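Local coordinates for erythrocyte membrane protein 1 (Plasmodium falciparum, PDB 2XU0) that probably binds host cell-surface receptors, the deposited chain being the NTS-DBL1 adhesion region at the N terminus of a much longer rosetting protein, at residues N142-D147 / D215-G220; D332-E337 / Q374-K379; D350-T355 / N362-D367. The protein carries 10 engineered substitutions. All coordinates share one frame; numbering follows the deposited sequence.

Contact 1. Residues N142-D147 / D215-G220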
loop_
_atom_site.group_PDB
_atom_site.type_symbol
_atom_site.label_atom_id
_atom_site.label_comp_id
_atom_site.label_asym_id
_atom_site.label_seq_id
_atom_site.Cartn_x
_atom_site.Cartn_y
_atom_site.Cartn_z
ATOM N N ASN A 142 -21.317 -1.831 -1.037
ATOM C CA ASN A 142 -22.314 -2.905 -1.033
ATOM C C ASN A 142 -22.327 -3.685 0.262
ATOM O O ASN A 142 -23.378 -4.239 0.639
ATOM C CB ASN A 142 -22.072 -3.850 -2.219
ATOM C CG ASN A 142 -20.743 -4.558 -2.194
ATOM O OD1 ASN A 142 -19.662 -3.939 -2.177
ATOM N ND2 ASN A 142 -20.803 -5.871 -2.178
ATOM N N LEU A 143 -21.163 -3.730 0.965
ATOM C CA LEU A 143 -21.041 -4.417 2.249
ATOM C C LEU A 143 -21.717 -3.628 3.383
ATOM O O LEU A 143 -21.838 -4.164 4.479
ATOM C CB LEU A 143 -19.576 -4.785 2.595
ATOM C CG LEU A 143 -18.756 -5.611 1.564
ATOM C CD1 LEU A 143 -17.423 -6.046 2.160
ATOM C CD2 LEU A 143 -19.523 -6.853 1.090
ATOM N N GLU A 144 -22.212 -2.393 3.110
ATOM C CA GLU A 144 -22.964 -1.578 4.097
ATOM C C GLU A 144 -24.454 -1.988 4.126
ATOM O O GLU A 144 -25.244 -1.397 4.860
ATOM C CB GLU A 144 -22.861 -0.079 3.781
ATOM C CG GLU A 144 -21.457 0.505 3.794
ATOM C CD GLU A 144 -21.407 2.008 3.621
ATOM O OE1 GLU A 144 -22.335 2.693 4.110
ATOM O OE2 GLU A 144 -20.446 2.504 2.989
ATOM N N PHE A 145 -24.817 -3.032 3.347
ATOM C CA PHE A 145 -26.172 -3.549 3.154
ATOM C C PHE A 145 -26.219 -5.061 3.323
ATOM O O PHE A 145 -26.794 -5.782 2.499
ATOM C CB PHE A 145 -26.683 -3.112 1.756
ATOM C CG PHE A 145 -26.664 -1.612 1.583
ATOM C CD1 PHE A 145 -27.709 -0.826 2.058
ATOM C CD2 PHE A 145 -25.583 -0.979 0.984
ATOM C CE1 PHE A 145 -27.671 0.565 1.934
ATOM C CE2 PHE A 145 -25.537 0.409 0.879
ATOM C CZ PHE A 145 -26.593 1.171 1.333
ATOM N N LEU A 146 -25.611 -5.537 4.414
ATOM C CA LEU A 146 -25.528 -6.947 4.759
ATOM C C LEU A 146 -26.534 -7.294 5.853
ATOM O O LEU A 146 -26.885 -8.465 6.004
ATOM C CB LEU A 146 -24.091 -7.266 5.209
ATOM C CG LEU A 146 -23.097 -7.952 4.231
ATOM C CD1 LEU A 146 -23.380 -7.640 2.758
ATOM C CD2 LEU A 146 -21.663 -7.585 4.583
ATOM N N ASP A 147 -26.991 -6.288 6.622
ATOM C CA ASP A 147 -27.971 -6.497 7.680
ATOM C C ASP A 147 -29.361 -6.427 7.039
ATOM O O ASP A 147 -29.960 -5.350 6.936
ATOM C CB ASP A 147 -27.796 -5.469 8.817
ATOM C CG ASP A 147 -28.534 -5.774 10.115
ATOM O OD1 ASP A 147 -29.245 -6.807 10.174
ATOM O OD2 ASP A 147 -28.392 -4.988 11.074
ATOM N N ASP A 215 -19.782 2.552 11.257
ATOM C CA ASP A 215 -19.150 1.226 11.100
ATOM C C ASP A 215 -20.088 0.189 10.465
ATOM O O ASP A 215 -20.098 -0.978 10.885
ATOM C CB ASP A 215 -18.632 0.723 12.466
ATOM C CG ASP A 215 -17.319 -0.042 12.456
ATOM O OD1 ASP A 215 -16.640 -0.040 11.407
ATOM O OD2 ASP A 215 -16.921 -0.550 13.530
ATOM N N LYS A 216 -20.874 0.629 9.450
ATOM C CA LYS A 216 -21.883 -0.210 8.779
ATOM C C LYS A 216 -21.371 -1.503 8.195
ATOM O O LYS A 216 -22.022 -2.536 8.367
ATOM C CB LYS A 216 -22.704 0.607 7.757
ATOM C CG LYS A 216 -23.793 1.408 8.482
ATOM C CD LYS A 216 -24.581 2.337 7.583
ATOM C CE LYS A 216 -25.588 3.148 8.378
ATOM N NZ LYS A 216 -26.421 4.011 7.499
ATOM N N VAL A 217 -20.197 -1.464 7.513
ATOM C CA VAL A 217 -19.615 -2.682 6.914
ATOM C C VAL A 217 -19.397 -3.710 7.992
ATOM O O VAL A 217 -19.870 -4.825 7.849
ATOM C CB VAL A 217 -18.305 -2.417 6.094
ATOM C CG1 VAL A 217 -17.655 -3.737 5.673
ATOM C CG2 VAL A 217 -18.575 -1.556 4.874
ATOM N N GLN A 218 -18.746 -3.322 9.112
ATOM C CA GLN A 218 -18.453 -4.237 10.225
ATOM C C GLN A 218 -19.677 -4.754 10.940
ATOM O O GLN A 218 -19.746 -5.947 11.272
ATOM C CB GLN A 218 -17.455 -3.624 11.214
ATOM C CG GLN A 218 -16.044 -3.536 10.646
ATOM C CD GLN A 218 -15.534 -4.864 10.104
ATOM O OE1 GLN A 218 -15.638 -5.922 10.733
ATOM N NE2 GLN A 218 -14.925 -4.832 8.949
ATOM N N LYS A 219 -20.651 -3.863 11.172
ATOM C CA LYS A 219 -21.899 -4.236 11.840
ATOM C C LYS A 219 -22.697 -5.228 11.006
ATOM O O LYS A 219 -23.202 -6.200 11.563
ATOM C CB LYS A 219 -22.702 -2.989 12.234
ATOM C CG LYS A 219 -21.937 -2.210 13.289
ATOM C CD LYS A 219 -22.647 -1.010 13.865
ATOM C CE LYS A 219 -21.666 -0.193 14.681
ATOM N NZ LYS A 219 -21.298 -0.847 15.971
ATOM N N GLY A 220 -22.710 -5.027 9.678
ATOM C CA GLY A 220 -23.351 -5.940 8.741
ATOM C C GLY A 220 -22.685 -7.297 8.754
ATOM O O GLY A 220 -23.361 -8.325 8.862
HETATM O O HOH W 1 -23.733 -4.129 6.270
#
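A single water joins the backbones of Leu-143, Leu-146 and Lys-216. It donates to Leu-143 O at 2.6 Å and to Lys-216 O at 3.1 Å. From Leu-146 N it accepts a bond of 3.0 Å, so three backbone groups of two segments share one small bridge. The setting is the helical Duffy-binding-like fold: the first turn of helix 216-231 packs against a 3-10 turn and the loop that follows it. Lys-216 O also takes the helical bond from Gly-220 N, so the water is its second partner.

Val-217 packs beside this bridge. Its CG1 is anti to the backbone N (chi1 172°), which puts it against Leu-143 CB at 3.8 Å, while Val-217 CG2 meets Glu-144 CG at 3.7 Å. A beta-branched residue suits the place because its short fork serves two neighbours. The Leu-143 side chain also touches Asn-160 and Thr-164 of helix 154-175.

Glu-144 and Lys-216 cross at about a right angle, touching through their CB atoms at 4.0 Å. Glu-144 OE1 and Lys-216 NZ stay 5.5 Å apart and do not pair; the firm partner of the carboxylate is Arg-100, in a salt bridge through OE2. The two long chains thus contribute methylene contact here, and the lysine chain runs on away from the loop.

Farther along the helix, Leu-146 points toward Gly-220 and its side chain also touches Leu-221 and Val-224. Glycine suits position 220 because the place a beta carbon would take is already occupied by Leu-146 CB. The leucine meets the bare helix backbone instead, Leu-146 CB lying 3.8 Å from Gly-220 C.

Contact 2. Residues D332-E337 / Q374-K379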
loop_
_atom_site.group_PDB
_atom_site.type_symbol
_atom_site.label_atom_id
_atom_site.label_comp_id
_atom_site.label_asym_id
_atom_site.label_seq_id
_atom_site.Cartn_x
_atom_site.Cartn_y
_atom_site.Cartn_z
ATOM N N ASP A 332 10.653 16.299 -10.879
ATOM C CA ASP A 332 10.584 16.608 -12.311
ATOM C C ASP A 332 9.864 17.925 -12.589
ATOM O O ASP A 332 10.337 18.698 -13.426
ATOM C CB ASP A 332 9.965 15.441 -13.103
ATOM C CG ASP A 332 10.879 14.236 -13.231
ATOM O OD1 ASP A 332 10.358 13.117 -13.443
ATOM O OD2 ASP A 332 12.122 14.410 -13.120
ATOM N N LYS A 333 8.768 18.207 -11.846
ATOM C CA LYS A 333 8.018 19.457 -11.974
ATOM C C LYS A 333 8.827 20.621 -11.415
ATOM O O LYS A 333 8.775 21.731 -11.962
ATOM C CB LYS A 333 6.641 19.355 -11.294
ATOM C CG LYS A 333 5.495 19.906 -12.134
ATOM C CD LYS A 333 5.331 21.423 -11.992
ATOM C CE LYS A 333 4.252 21.994 -12.885
ATOM N NZ LYS A 333 4.724 22.184 -14.281
ATOM N N VAL A 334 9.593 20.372 -10.339
ATOM C CA VAL A 334 10.472 21.388 -9.744
ATOM C C VAL A 334 11.613 21.691 -10.733
ATOM O O VAL A 334 11.907 22.866 -10.992
ATOM C CB VAL A 334 10.996 20.961 -8.345
ATOM C CG1 VAL A 334 12.194 21.798 -7.909
ATOM C CG2 VAL A 334 9.877 21.020 -7.308
ATOM N N LYS A 335 12.188 20.636 -11.332
ATOM C CA LYS A 335 13.258 20.789 -12.301
ATOM C C LYS A 335 12.810 21.643 -13.508
ATOM O O LYS A 335 13.548 22.553 -13.883
ATOM C CB LYS A 335 13.842 19.431 -12.747
ATOM C CG LYS A 335 15.189 19.592 -13.443
ATOM C CD LYS A 335 15.766 18.310 -14.002
ATOM C CE LYS A 335 17.137 18.609 -14.573
ATOM N NZ LYS A 335 17.917 17.378 -14.886
ATOM N N LYS A 336 11.608 21.405 -14.073
ATOM C CA LYS A 336 11.144 22.209 -15.218
ATOM C C LYS A 336 10.976 23.709 -14.931
ATOM O O LYS A 336 11.136 24.514 -15.843
ATOM C CB LYS A 336 9.946 21.589 -15.962
ATOM C CG LYS A 336 8.581 21.798 -15.318
ATOM C CD LYS A 336 7.444 21.293 -16.215
ATOM C CE LYS A 336 6.920 22.322 -17.193
ATOM N NZ LYS A 336 5.806 21.776 -18.014
ATOM N N GLU A 337 10.726 24.080 -13.661
ATOM C CA GLU A 337 10.599 25.471 -13.234
ATOM C C GLU A 337 11.924 26.062 -12.711
ATOM O O GLU A 337 11.994 27.277 -12.532
ATOM C CB GLU A 337 9.514 25.609 -12.138
ATOM C CG GLU A 337 8.144 25.057 -12.518
ATOM C CD GLU A 337 7.537 25.590 -13.803
ATOM O OE1 GLU A 337 7.466 26.831 -13.962
ATOM O OE2 GLU A 337 7.124 24.761 -14.646
ATOM N N GLN A 374 10.919 29.518 -7.158
ATOM C CA GLN A 374 10.584 29.802 -5.760
ATOM C C GLN A 374 9.209 29.198 -5.385
ATOM O O GLN A 374 9.133 28.460 -4.408
ATOM C CB GLN A 374 10.640 31.317 -5.471
ATOM C CG GLN A 374 10.425 31.673 -4.001
ATOM C CD GLN A 374 10.508 33.151 -3.721
ATOM O OE1 GLN A 374 11.205 33.575 -2.808
ATOM N NE2 GLN A 374 9.779 33.970 -4.477
ATOM N N ASP A 375 8.169 29.445 -6.201
ATOM C CA ASP A 375 6.805 28.937 -5.993
ATOM C C ASP A 375 6.716 27.395 -6.016
ATOM O O ASP A 375 5.975 26.816 -5.213
ATOM C CB ASP A 375 5.829 29.547 -7.015
ATOM C CG ASP A 375 5.847 31.070 -7.098
ATOM O OD1 ASP A 375 6.127 31.726 -6.060
ATOM O OD2 ASP A 375 5.591 31.605 -8.198
ATOM N N GLN A 376 7.455 26.738 -6.940
ATOM C CA GLN A 376 7.474 25.283 -7.055
ATOM C C GLN A 376 8.240 24.663 -5.876
ATOM O O GLN A 376 7.818 23.646 -5.327
ATOM C CB GLN A 376 8.063 24.857 -8.408
ATOM C CG GLN A 376 7.499 23.541 -8.955
ATOM C CD GLN A 376 5.989 23.510 -9.036
ATOM O OE1 GLN A 376 5.316 22.841 -8.241
ATOM N NE2 GLN A 376 5.428 24.236 -9.988
ATOM N N CYS A 377 9.328 25.315 -5.454
ATOM C CA CYS A 377 10.154 24.888 -4.327
ATOM C C CYS A 377 9.392 24.951 -3.008
ATOM O O CYS A 377 9.445 23.983 -2.251
ATOM C CB CYS A 377 11.457 25.671 -4.280
ATOM S SG CYS A 377 12.593 25.269 -5.637
ATOM N N ILE A 378 8.609 26.040 -2.791
ATOM C CA ILE A 378 7.753 26.268 -1.618
ATOM C C ILE A 378 6.727 25.132 -1.528
ATOM O O ILE A 378 6.617 24.509 -0.474
ATOM C CB ILE A 378 7.071 27.672 -1.666
ATOM C CG1 ILE A 378 8.085 28.844 -1.464
ATOM C CG2 ILE A 378 5.836 27.768 -0.743
ATOM C CD1 ILE A 378 8.394 29.332 -0.022
ATOM N N LYS A 379 6.011 24.858 -2.641
ATOM C CA LYS A 379 5.027 23.794 -2.771
ATOM C C LYS A 379 5.639 22.383 -2.534
ATOM O O LYS A 379 5.034 21.555 -1.833
ATOM C CB LYS A 379 4.375 23.846 -4.157
ATOM C CG LYS A 379 3.042 24.585 -4.204
ATOM C CD LYS A 379 2.613 24.882 -5.649
ATOM C CE LYS A 379 1.747 23.798 -6.256
ATOM N NZ LYS A 379 1.488 24.048 -7.699
#
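Gln-376 lays its aliphatic chain obliquely across Val-334, its CG 3.8 Å from Val-334 CG2 and 3.7 Å from Lys-333 O. The two belong to an antiparallel helix pair of the C-terminal subdomain of the Duffy-binding-like domain. A bend at chi2 (53°) swings CD away from an extended course, and the terminal amide comes to lie among methylenes. There Gln-376 NE2 is 3.5 Å from Lys-333 CD and 3.8 Å from Glu-337 CG. Glutamine suits this partly exposed seam: it offers carbon to the buried valine and a polar amide to the more exposed Lys-333 and Glu-337.

Lys-333 and Glu-337 stand one turn apart on the same helix and form a salt bridge, NZ to OE2 at 3.5 Å. Both are bent, and their aliphatic parts lie against the glutamine amide. Glu-337 OE1 has a long, weak ion pair with Arg-372. On the buried side, Val-334 CG1 touches Cys-377 SG at 4.2 Å; that sulfur is disulfide-bonded to Cys-467, whose loop also covers the valine.

The short helical axes approach to 9.0 Å at 161°. Helix 311-338 runs on into the small two-stranded sheet 339-340/345-346, whereas helix 371-407 starts after it.

Contact 3. Residues D350-T355 / N362-D367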
loop_
_atom_site.group_PDB
_atom_site.type_symbol
_atom_site.label_atom_id
_atom_site.label_comp_id
_atom_site.label_asym_id
_atom_site.label_seq_id
_atom_site.Cartn_x
_atom_site.Cartn_y
_atom_site.Cartn_z
ATOM N N ASP A 350 15.198 30.755 -3.847
ATOM C CA ASP A 350 14.844 32.142 -3.479
ATOM C C ASP A 350 14.350 32.973 -4.705
ATOM O O ASP A 350 14.055 34.163 -4.567
ATOM C CB ASP A 350 16.029 32.867 -2.779
ATOM C CG ASP A 350 16.741 32.089 -1.677
ATOM O OD1 ASP A 350 16.131 31.891 -0.600
ATOM O OD2 ASP A 350 17.937 31.747 -1.867
ATOM N N GLY A 351 14.269 32.340 -5.869
ATOM C CA GLY A 351 13.850 32.975 -7.114
ATOM C C GLY A 351 14.931 33.809 -7.789
ATOM O O GLY A 351 14.625 34.646 -8.646
ATOM N N HIS A 352 16.211 33.593 -7.412
ATOM C CA HIS A 352 17.333 34.314 -8.025
ATOM C C HIS A 352 17.715 33.662 -9.342
ATOM O O HIS A 352 17.638 32.431 -9.474
ATOM C CB HIS A 352 18.576 34.323 -7.115
ATOM C CG HIS A 352 18.359 34.897 -5.751
ATOM N ND1 HIS A 352 19.287 34.712 -4.745
ATOM C CD2 HIS A 352 17.331 35.642 -5.269
ATOM C CE1 HIS A 352 18.798 35.340 -3.687
ATOM N NE2 HIS A 352 17.623 35.909 -3.955
ATOM N N ASP A 353 18.146 34.487 -10.313
ATOM C CA ASP A 353 18.639 33.984 -11.586
ATOM C C ASP A 353 20.145 33.819 -11.378
ATOM O O ASP A 353 20.880 34.814 -11.315
ATOM C CB ASP A 353 18.292 34.939 -12.750
ATOM C CG ASP A 353 18.851 34.563 -14.114
ATOM O OD1 ASP A 353 19.482 33.476 -14.232
ATOM O OD2 ASP A 353 18.661 35.353 -15.072
ATOM N N CYS A 354 20.595 32.559 -11.234
ATOM C CA CYS A 354 21.995 32.223 -10.967
ATOM C C CYS A 354 22.973 32.639 -12.079
ATOM O O CYS A 354 24.162 32.848 -11.801
ATOM C CB CYS A 354 22.137 30.750 -10.575
ATOM S SG CYS A 354 21.108 30.258 -9.157
ATOM N N THR A 355 22.448 32.854 -13.309
ATOM C CA THR A 355 23.220 33.328 -14.462
ATOM C C THR A 355 23.566 34.832 -14.337
ATOM O O THR A 355 24.481 35.313 -15.017
ATOM C CB THR A 355 22.547 32.965 -15.813
ATOM O OG1 THR A 355 21.456 33.849 -16.081
ATOM C CG2 THR A 355 22.088 31.507 -15.885
ATOM N N ASN A 362 27.251 40.069 -2.961
ATOM C CA ASN A 362 25.894 40.452 -2.566
ATOM C C ASN A 362 25.101 41.079 -3.737
ATOM O O ASN A 362 24.275 41.978 -3.541
ATOM C CB ASN A 362 25.865 41.290 -1.268
ATOM C CG ASN A 362 24.494 41.382 -0.615
ATOM O OD1 ASN A 362 23.781 40.381 -0.429
ATOM N ND2 ASN A 362 24.089 42.600 -0.271
ATOM N N GLN A 363 25.353 40.580 -4.963
ATOM C CA GLN A 363 24.659 41.031 -6.170
ATOM C C GLN A 363 23.547 40.026 -6.525
ATOM O O GLN A 363 23.809 38.946 -7.068
ATOM C CB GLN A 363 25.643 41.254 -7.333
ATOM C CG GLN A 363 25.085 42.146 -8.445
ATOM C CD GLN A 363 24.227 41.390 -9.438
ATOM O OE1 GLN A 363 24.672 40.428 -10.073
ATOM N NE2 GLN A 363 22.977 41.817 -9.597
ATOM N N ILE A 364 22.308 40.394 -6.195
ATOM C CA ILE A 364 21.130 39.568 -6.418
ATOM C C ILE A 364 20.363 40.040 -7.663
ATOM O O ILE A 364 19.983 41.212 -7.742
ATOM C CB ILE A 364 20.188 39.599 -5.170
ATOM C CG1 ILE A 364 20.892 39.612 -3.776
ATOM C CG2 ILE A 364 19.026 38.631 -5.278
ATOM C CD1 ILE A 364 21.713 38.445 -3.357
ATOM N N PHE A 365 20.082 39.123 -8.600
ATOM C CA PHE A 365 19.244 39.446 -9.746
ATOM C C PHE A 365 18.100 38.466 -9.869
ATOM O O PHE A 365 18.301 37.262 -10.077
ATOM C CB PHE A 365 20.013 39.596 -11.058
ATOM C CG PHE A 365 19.138 40.117 -12.177
ATOM C CD1 PHE A 365 18.823 41.469 -12.264
ATOM C CD2 PHE A 365 18.602 39.252 -13.123
ATOM C CE1 PHE A 365 18.014 41.947 -13.296
ATOM C CE2 PHE A 365 17.790 39.731 -14.150
ATOM C CZ PHE A 365 17.504 41.076 -14.233
ATOM N N VAL A 366 16.886 38.999 -9.729
ATOM C CA VAL A 366 15.650 38.236 -9.830
ATOM C C VAL A 366 15.035 38.599 -11.175
ATOM O O VAL A 366 14.568 39.723 -11.337
ATOM C CB VAL A 366 14.683 38.527 -8.634
ATOM C CG1 VAL A 366 13.358 37.781 -8.779
ATOM C CG2 VAL A 366 15.337 38.210 -7.292
ATOM N N ASP A 367 15.049 37.661 -12.140
ATOM C CA ASP A 367 14.412 37.835 -13.445
ATOM C C ASP A 367 12.907 37.514 -13.276
ATOM O O ASP A 367 12.417 37.407 -12.146
ATOM C CB ASP A 367 15.087 36.943 -14.526
ATOM C CG ASP A 367 14.846 35.446 -14.385
ATOM O OD1 ASP A 367 14.516 35.003 -13.267
ATOM O OD2 ASP A 367 14.940 34.725 -15.411
#
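Asp-353 N donates to Phe-365 O, the one hydrogen bond between the segments. At 2.8 Å and 171° it is short and nearly straight, and the donor lies close to the C=O axis. Within 350-355, Asp-353 OD1 accepts from Thr-355 N at 3.2 Å, an Asx turn, and also from Thr-355 OG1 at 2.7 Å, both from the same face of the carboxylate. A short acid thus fixes the turn, while OD2 bonds to Gln-356.

Among van der Waals contacts, Ile-364 CG2 and Asp-350 CB lie over opposite faces of the His-352 ring, each offset toward the rim; the methyl makes a CH-pi contact 3.5 Å from the ring centroid. Both Val-366 methyls lie near Gly-351 O, CG1 at 3.4 Å, and CG2 also nears His-352 CD2. Gly-351 has positive phi (79°), a backbone shape that favours glycine. Asp-353 CB sits at the edge of the Phe-365 ring.

Of charges, Asp-353 OD2 and Asp-367 OD2 are 3.8 Å apart, a like-charged approach that is probably unfavourable, eased perhaps by Gln-356; Asp-367 OD1 is held by Cys-370 N.

Both irregular segments lie in the connection between strand 345-346 and helix 371-407 of the C-terminal subdomain. Cys-354 ties 350-355 by backbone hydrogen bonds to Tyr-346 of strand 345-346 and Val-475 of strand 475-477, and by its disulfide to Cys-470.

Overall arrangement
From the N terminus, the chain first closes contact 1, whose ends at 142-147 and 215-220 bring a span containing helices 154-175 and 186-204 back on itself within the Duffy binding domain. Contact 2 opens later, in the C-terminal subdomain, and pairs the end of helix 311-338 with the start of helix 371-407. The connection between those helices contains contact 3, a much shorter closure between 350-355 and 362-367. Contacts 2 and 3 also touch, Gln-374 packing on Asp-350 and Gly-351, and their centres are about 16 Å apart. Contact 1 stands apart, its centre about 45 Å from that of contact 2 and 60 Å from that of contact 3.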